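Local coordinates for protein snaclec rhodocytin subunit alpha (Agkistrodon rhodostoma, PDB 3BX4) that triggers platelet aggregation as a snake-venom toxin subunit by binding the platelet receptor CLEC1B (CLEC2), at residues C[18-23]-C[30-35]; C[108-113]-C[117-122]. All coordinates share one frame; numbering follows the deposited sequence.

Contact 1. Residues C[18-23]-C[30-35]; sequences QAFNEQ and EKFCRA
F32, on helix 26-34, drives the edge of its ring into the face of F20 on strand 15-21, joining the first helix of this C-type lectin fold to a strand earlier in the chain. Traced outward, F32 CB leaves the helix toward the strand, and CG stands anti to the backbone N (chi1 178°), a torsion that directs the ring at F20. CE2 then makes the deepest approach: it sits over the centre of the F20 ring, 3.5 Å from F20 CE2, and within 4.0 Å of all six ring carbons. CZ follows along the same edge, 3.8 Å from F20 CE2. The ring centroids are 4.8 Å apart and the planes meet at 74°, which defines a T-shaped (edge-to-face) pair. The opposite face of F20 is backed by CG of Q18, offset toward the rim, so the F20 ring lies between an aliphatic carbon and an aromatic edge. F129 on strand 127-133 meets both phenylalanine rings, and C33, next to F32, is disulfide-bonded to C131 of that strand; helix and strand 15-21 are thus tied to a common neighbour. I99 of the second subunit, another copy of this protein, also packs on F32. At the exposed margin the E22 side chain, bent at chi2, crosses F32 at about a right angle, its OE2 4.1 Å from F32 CZ.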
loop_
_atom_site.group_PDB
_atom_site.type_symbol
_atom_site.label_atom_id
_atom_site.label_comp_id
_atom_site.label_asym_id
_atom_site.label_seq_id
_atom_site.Cartn_x
_atom_site.Cartn_y
_atom_site.Cartn_z
ATOM N N GLN C 18 8.090 -5.381 -22.295
ATOM C CA GLN C 18 9.555 -5.101 -22.153
ATOM C C GLN C 18 9.973 -5.455 -20.760
ATOM O O GLN C 18 9.344 -5.072 -19.789
ATOM C CB GLN C 18 9.885 -3.636 -22.499
ATOM C CG GLN C 18 11.449 -3.357 -22.439
ATOM C CD GLN C 18 11.829 -2.013 -22.975
ATOM O OE1 GLN C 18 11.003 -1.204 -23.495
ATOM N NE2 GLN C 18 13.110 -1.745 -22.898
ATOM N N ALA C 19 11.145 -6.147 -20.646
ATOM C CA ALA C 19 11.682 -6.515 -19.335
ATOM C C ALA C 19 12.801 -5.488 -19.013
ATOM O O ALA C 19 13.584 -5.177 -19.903
ATOM C CB ALA C 19 12.274 -7.892 -19.377
ATOM N N PHE C 20 12.760 -4.910 -17.818
ATOM C CA PHE C 20 13.680 -3.825 -17.420
ATOM C C PHE C 20 14.539 -4.368 -16.331
ATOM O O PHE C 20 14.075 -4.987 -15.386
ATOM C CB PHE C 20 12.916 -2.587 -16.940
ATOM C CG PHE C 20 12.172 -1.883 -18.023
ATOM C CD1 PHE C 20 10.843 -2.272 -18.335
ATOM C CD2 PHE C 20 12.782 -0.868 -18.786
ATOM C CE1 PHE C 20 10.144 -1.655 -19.386
ATOM C CE2 PHE C 20 12.075 -0.227 -19.856
ATOM C CZ PHE C 20 10.728 -0.632 -20.155
ATOM N N ASN C 21 15.861 -4.136 -16.466
ATOM C CA ASN C 21 16.731 -4.603 -15.398
ATOM C C ASN C 21 16.939 -3.560 -14.312
ATOM O O ASN C 21 17.434 -3.967 -13.241
ATOM C CB ASN C 21 18.049 -5.062 -15.964
ATOM C CG ASN C 21 18.582 -4.090 -16.942
ATOM O OD1 ASN C 21 18.443 -4.286 -18.155
ATOM N ND2 ASN C 21 19.197 -3.013 -16.452
ATOM N N GLU C 22 16.554 -2.294 -14.539
ATOM C CA GLU C 22 16.425 -1.280 -13.440
ATOM C C GLU C 22 15.770 -1.970 -12.239
ATOM O O GLU C 22 14.669 -2.530 -12.347
ATOM C CB GLU C 22 15.502 -0.085 -13.777
ATOM C CG GLU C 22 16.025 1.090 -14.583
ATOM C CD GLU C 22 15.519 1.045 -16.034
ATOM O OE1 GLU C 22 15.071 -0.038 -16.478
ATOM O OE2 GLU C 22 15.550 2.087 -16.724
ATOM N N GLN C 23 16.380 -1.909 -11.068
ATOM C CA GLN C 23 15.754 -2.521 -9.889
ATOM C C GLN C 23 14.875 -1.552 -9.111
ATOM O O GLN C 23 15.323 -0.487 -8.625
ATOM C CB GLN C 23 16.851 -3.170 -9.012
ATOM C CG GLN C 23 17.438 -4.504 -9.645
ATOM C CD GLN C 23 18.332 -5.265 -8.680
ATOM O OE1 GLN C 23 19.221 -4.651 -8.062
ATOM N NE2 GLN C 23 18.121 -6.600 -8.526
ATOM N N GLU C 30 5.521 -0.393 -11.093
ATOM C CA GLU C 30 4.173 -0.077 -11.684
ATOM C C GLU C 30 4.125 1.369 -12.151
ATOM O O GLU C 30 3.643 1.649 -13.250
ATOM C CB GLU C 30 3.041 -0.398 -10.679
ATOM C CG GLU C 30 1.618 0.010 -11.161
ATOM C CD GLU C 30 1.059 -0.846 -12.272
ATOM O OE1 GLU C 30 1.585 -1.927 -12.632
ATOM O OE2 GLU C 30 0.001 -0.398 -12.798
ATOM N N LYS C 31 4.602 2.309 -11.332
ATOM C CA LYS C 31 4.686 3.749 -11.742
ATOM C C LYS C 31 5.509 3.970 -13.006
ATOM O O LYS C 31 5.183 4.726 -13.904
ATOM C CB LYS C 31 5.255 4.665 -10.600
ATOM C CG LYS C 31 4.354 4.765 -9.396
ATOM C CD LYS C 31 4.569 6.033 -8.596
ATOM C CE LYS C 31 5.946 6.364 -8.288
ATOM N NZ LYS C 31 5.901 7.342 -7.084
ATOM N N PHE C 32 6.675 3.307 -13.089
ATOM C CA PHE C 32 7.478 3.395 -14.256
ATOM C C PHE C 32 6.786 2.857 -15.507
ATOM O O PHE C 32 6.830 3.494 -16.511
ATOM C CB PHE C 32 8.822 2.655 -14.003
ATOM C CG PHE C 32 9.738 2.635 -15.164
ATOM C CD1 PHE C 32 10.773 3.582 -15.270
ATOM C CD2 PHE C 32 9.652 1.614 -16.120
ATOM C CE1 PHE C 32 11.660 3.533 -16.352
ATOM C CE2 PHE C 32 10.508 1.561 -17.223
ATOM C CZ PHE C 32 11.553 2.533 -17.316
ATOM N N CYS C 33 6.049 1.742 -15.376
ATOM C CA CYS C 33 5.369 1.231 -16.514
ATOM C C CYS C 33 4.282 2.223 -16.962
ATOM O O CYS C 33 4.131 2.391 -18.182
ATOM C CB CYS C 33 4.713 -0.075 -16.152
ATOM S SG CYS C 33 5.875 -1.479 -15.878
ATOM N N ARG C 34 3.635 2.864 -15.996
ATOM C CA ARG C 34 2.519 3.796 -16.390
ATOM C C ARG C 34 3.064 5.010 -17.120
ATOM O O ARG C 34 2.412 5.683 -17.874
ATOM C CB ARG C 34 1.761 4.305 -15.156
ATOM C CG ARG C 34 1.082 3.270 -14.382
ATOM C CD ARG C 34 -0.260 2.903 -15.115
ATOM N NE ARG C 34 -1.192 4.075 -15.360
ATOM C CZ ARG C 34 -2.189 4.445 -14.516
ATOM N NH1 ARG C 34 -2.356 3.857 -13.345
ATOM N NH2 ARG C 34 -3.028 5.480 -14.803
ATOM N N ALA C 35 4.392 5.291 -16.939
ATOM C CA ALA C 35 5.026 6.378 -17.637
ATOM C C ALA C 35 5.584 6.029 -19.030
ATOM O O ALA C 35 6.145 6.907 -19.735
ATOM C CB ALA C 35 6.129 6.945 -16.747
#

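Contact 2. Residues C[108-113]-C[117-122]; sequences ALEKLT and KWVNYY
V119 lies across the side chain of E110 at about a right angle, CG1 of V119 coming 3.3 Å from E110 OE1, while CG2 is turned toward E110 CB and the A108 backbone. The same oxygen is held by T113 OG1, which donates to E110 OE1 over 3.0 Å, meeting it on the anti side and 22° out of the carboxylate plane. On the face of the sheet that bears L109 and W118, CD2 of L109 touches the edge of the indole at W118 CD1, 3.7 Å away, the two side chains running alongside each other; V54 and I58 of helix 48-59 also pack on L109. The backbones join through A108 and V119, an antiparallel hydrogen-bonded pair with A108 N to V119 O at 2.9 Å and V119 N to A108 O at 3.0 Å. Toward the turn, where E110 N and K117 O are 4.2 Å apart, one water links the two segments: it accepts from E110 N and donates to T113 OG1 and, at 2.6 Å, to K117 O. The K117 side chain leads away from this hairpin, to an acidic side chain on the chain of another protein. Paired strands 106-110 and 118-121, with a water at the turn end, form a beta hairpin of the C-type lectin fold.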
loop_
_atom_site.group_PDB
_atom_site.type_symbol
_atom_site.label_atom_id
_atom_site.label_comp_id
_atom_site.label_asym_id
_atom_site.label_seq_id
_atom_site.Cartn_x
_atom_site.Cartn_y
_atom_site.Cartn_z
ATOM N N ALA C 108 5.588 -12.022 -8.086
ATOM C CA ALA C 108 6.817 -12.012 -8.874
ATOM C C ALA C 108 7.003 -13.359 -9.580
ATOM O O ALA C 108 6.405 -14.379 -9.131
ATOM C CB ALA C 108 7.993 -11.758 -7.884
ATOM N N LEU C 109 7.875 -13.360 -10.595
ATOM C CA LEU C 109 8.379 -14.581 -11.202
ATOM C C LEU C 109 9.726 -14.825 -10.544
ATOM O O LEU C 109 10.379 -13.860 -10.155
ATOM C CB LEU C 109 8.528 -14.438 -12.718
ATOM C CG LEU C 109 7.136 -14.208 -13.377
ATOM C CD1 LEU C 109 7.292 -13.822 -14.834
ATOM C CD2 LEU C 109 6.252 -15.475 -13.150
ATOM N N GLU C 110 10.110 -16.076 -10.412
ATOM C CA GLU C 110 11.368 -16.313 -9.699
ATOM C C GLU C 110 12.349 -17.196 -10.471
ATOM O O GLU C 110 11.933 -18.126 -11.160
ATOM C CB GLU C 110 11.036 -16.878 -8.317
ATOM C CG GLU C 110 10.709 -18.259 -8.390
ATOM C CD GLU C 110 10.568 -18.983 -7.047
ATOM O OE1 GLU C 110 9.774 -19.949 -7.059
ATOM O OE2 GLU C 110 11.196 -18.628 -6.027
ATOM N N LYS C 111 13.645 -16.860 -10.410
ATOM C CA LYS C 111 14.654 -17.611 -11.141
ATOM C C LYS C 111 14.660 -19.095 -10.792
ATOM O O LYS C 111 14.878 -19.944 -11.686
ATOM C CB LYS C 111 16.022 -16.988 -10.830
ATOM C CG LYS C 111 17.195 -17.499 -11.665
ATOM C CD LYS C 111 18.498 -16.919 -11.119
ATOM C CE LYS C 111 19.666 -17.163 -12.082
ATOM N NZ LYS C 111 20.956 -16.943 -11.347
ATOM N N LEU C 112 14.398 -19.401 -9.526
ATOM C CA LEU C 112 14.486 -20.770 -9.022
ATOM C C LEU C 112 13.565 -21.688 -9.811
ATOM O O LEU C 112 13.883 -22.861 -10.044
ATOM C CB LEU C 112 14.092 -20.794 -7.541
ATOM C CG LEU C 112 14.086 -22.142 -6.815
ATOM C CD1 LEU C 112 15.427 -22.846 -6.989
ATOM C CD2 LEU C 112 13.787 -21.854 -5.349
ATOM N N THR C 113 12.410 -21.174 -10.211
ATOM C CA THR C 113 11.481 -21.999 -10.942
ATOM C C THR C 113 11.292 -21.531 -12.385
ATOM O O THR C 113 10.208 -21.672 -12.947
ATOM C CB THR C 113 10.142 -22.064 -10.225
ATOM O OG1 THR C 113 9.696 -20.730 -9.935
ATOM C CG2 THR C 113 10.279 -22.815 -8.900
ATOM N N LYS C 117 6.252 -20.056 -12.489
ATOM C CA LYS C 117 5.276 -20.039 -11.439
ATOM C C LYS C 117 5.304 -18.700 -10.667
ATOM O O LYS C 117 6.380 -18.101 -10.476
ATOM C CB LYS C 117 5.511 -21.204 -10.507
ATOM C CG LYS C 117 5.296 -22.567 -11.223
ATOM C CD LYS C 117 3.828 -22.903 -11.422
ATOM C CE LYS C 117 3.606 -24.407 -11.279
ATOM N NZ LYS C 117 2.173 -24.735 -11.032
ATOM N N TRP C 118 4.115 -18.219 -10.331
ATOM C CA TRP C 118 3.990 -17.042 -9.502
ATOM C C TRP C 118 4.347 -17.317 -8.039
ATOM O O TRP C 118 3.972 -18.349 -7.464
ATOM C CB TRP C 118 2.584 -16.493 -9.562
ATOM C CG TRP C 118 2.040 -16.351 -10.957
ATOM C CD1 TRP C 118 2.727 -16.233 -12.154
ATOM C CD2 TRP C 118 0.653 -16.224 -11.283
ATOM N NE1 TRP C 118 1.832 -16.060 -13.196
ATOM C CE2 TRP C 118 0.563 -16.057 -12.699
ATOM C CE3 TRP C 118 -0.497 -16.222 -10.517
ATOM C CZ2 TRP C 118 -0.656 -15.920 -13.358
ATOM C CZ3 TRP C 118 -1.724 -16.129 -11.172
ATOM C CH2 TRP C 118 -1.783 -15.958 -12.567
ATOM N N VAL C 119 5.022 -16.354 -7.412
ATOM C CA VAL C 119 5.276 -16.411 -5.982
ATOM C C VAL C 119 4.927 -15.013 -5.396
ATOM O O VAL C 119 4.943 -14.057 -6.141
ATOM C CB VAL C 119 6.766 -16.776 -5.672
ATOM C CG1 VAL C 119 7.130 -18.143 -6.300
ATOM C CG2 VAL C 119 7.735 -15.734 -6.170
ATOM N N ASN C 120 4.611 -14.921 -4.104
ATOM C CA ASN C 120 4.446 -13.636 -3.468
ATOM C C ASN C 120 5.752 -13.240 -2.801
ATOM O O ASN C 120 6.517 -14.108 -2.322
ATOM C CB ASN C 120 3.215 -13.547 -2.528
ATOM C CG ASN C 120 3.308 -14.454 -1.306
ATOM O OD1 ASN C 120 3.556 -15.662 -1.416
ATOM N ND2 ASN C 120 3.106 -13.858 -0.129
ATOM N N TYR C 121 6.033 -11.951 -2.803
ATOM C CA TYR C 121 7.324 -11.538 -2.170
ATOM C C TYR C 121 7.160 -10.148 -1.598
ATOM O O TYR C 121 6.131 -9.516 -1.665
ATOM C CB TYR C 121 8.480 -11.613 -3.190
ATOM C CG TYR C 121 9.836 -11.935 -2.542
ATOM C CD1 TYR C 121 10.934 -11.088 -2.718
ATOM C CD2 TYR C 121 9.995 -13.072 -1.717
ATOM C CE1 TYR C 121 12.196 -11.380 -2.063
ATOM C CE2 TYR C 121 11.275 -13.366 -1.063
ATOM C CZ TYR C 121 12.330 -12.524 -1.308
ATOM O OH TYR C 121 13.538 -12.784 -0.657
ATOM N N TYR C 122 8.246 -9.596 -1.069
ATOM C CA TYR C 122 8.176 -8.398 -0.294
ATOM C C TYR C 122 8.135 -7.149 -1.198
ATOM O O TYR C 122 9.093 -6.813 -1.864
ATOM C CB TYR C 122 9.494 -8.377 0.532
ATOM C CG TYR C 122 9.509 -9.518 1.514
ATOM C CD1 TYR C 122 10.243 -10.684 1.270
ATOM C CD2 TYR C 122 8.713 -9.454 2.661
ATOM C CE1 TYR C 122 10.253 -11.771 2.206
ATOM C CE2 TYR C 122 8.716 -10.468 3.568
ATOM C CZ TYR C 122 9.486 -11.613 3.353
ATOM O OH TYR C 122 9.384 -12.617 4.277
HETATM O O HOH W 1 8.831 -18.457 -11.298
#

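Overall arrangement
Contact 1 closes before contact 2 opens along the chain, and their centres lie about 17 Å apart on opposite sides of the chain's centre. The nearest atoms are about 9 Å apart, so the two do not touch, yet both reach one mixed sheet. Strand 127-133 pairs with strand 15-21 of contact 1 and also with strand 69-76, which in turn pairs with strand 106-110 of contact 2; this gives a continuous strand path between them within the C-type lectin domain. Both contribute to the assembly: residues 30-35 meet mainly a second copy of this protein, with E30 also reaching a chain of another protein, and contact 2 borders a chain of another protein.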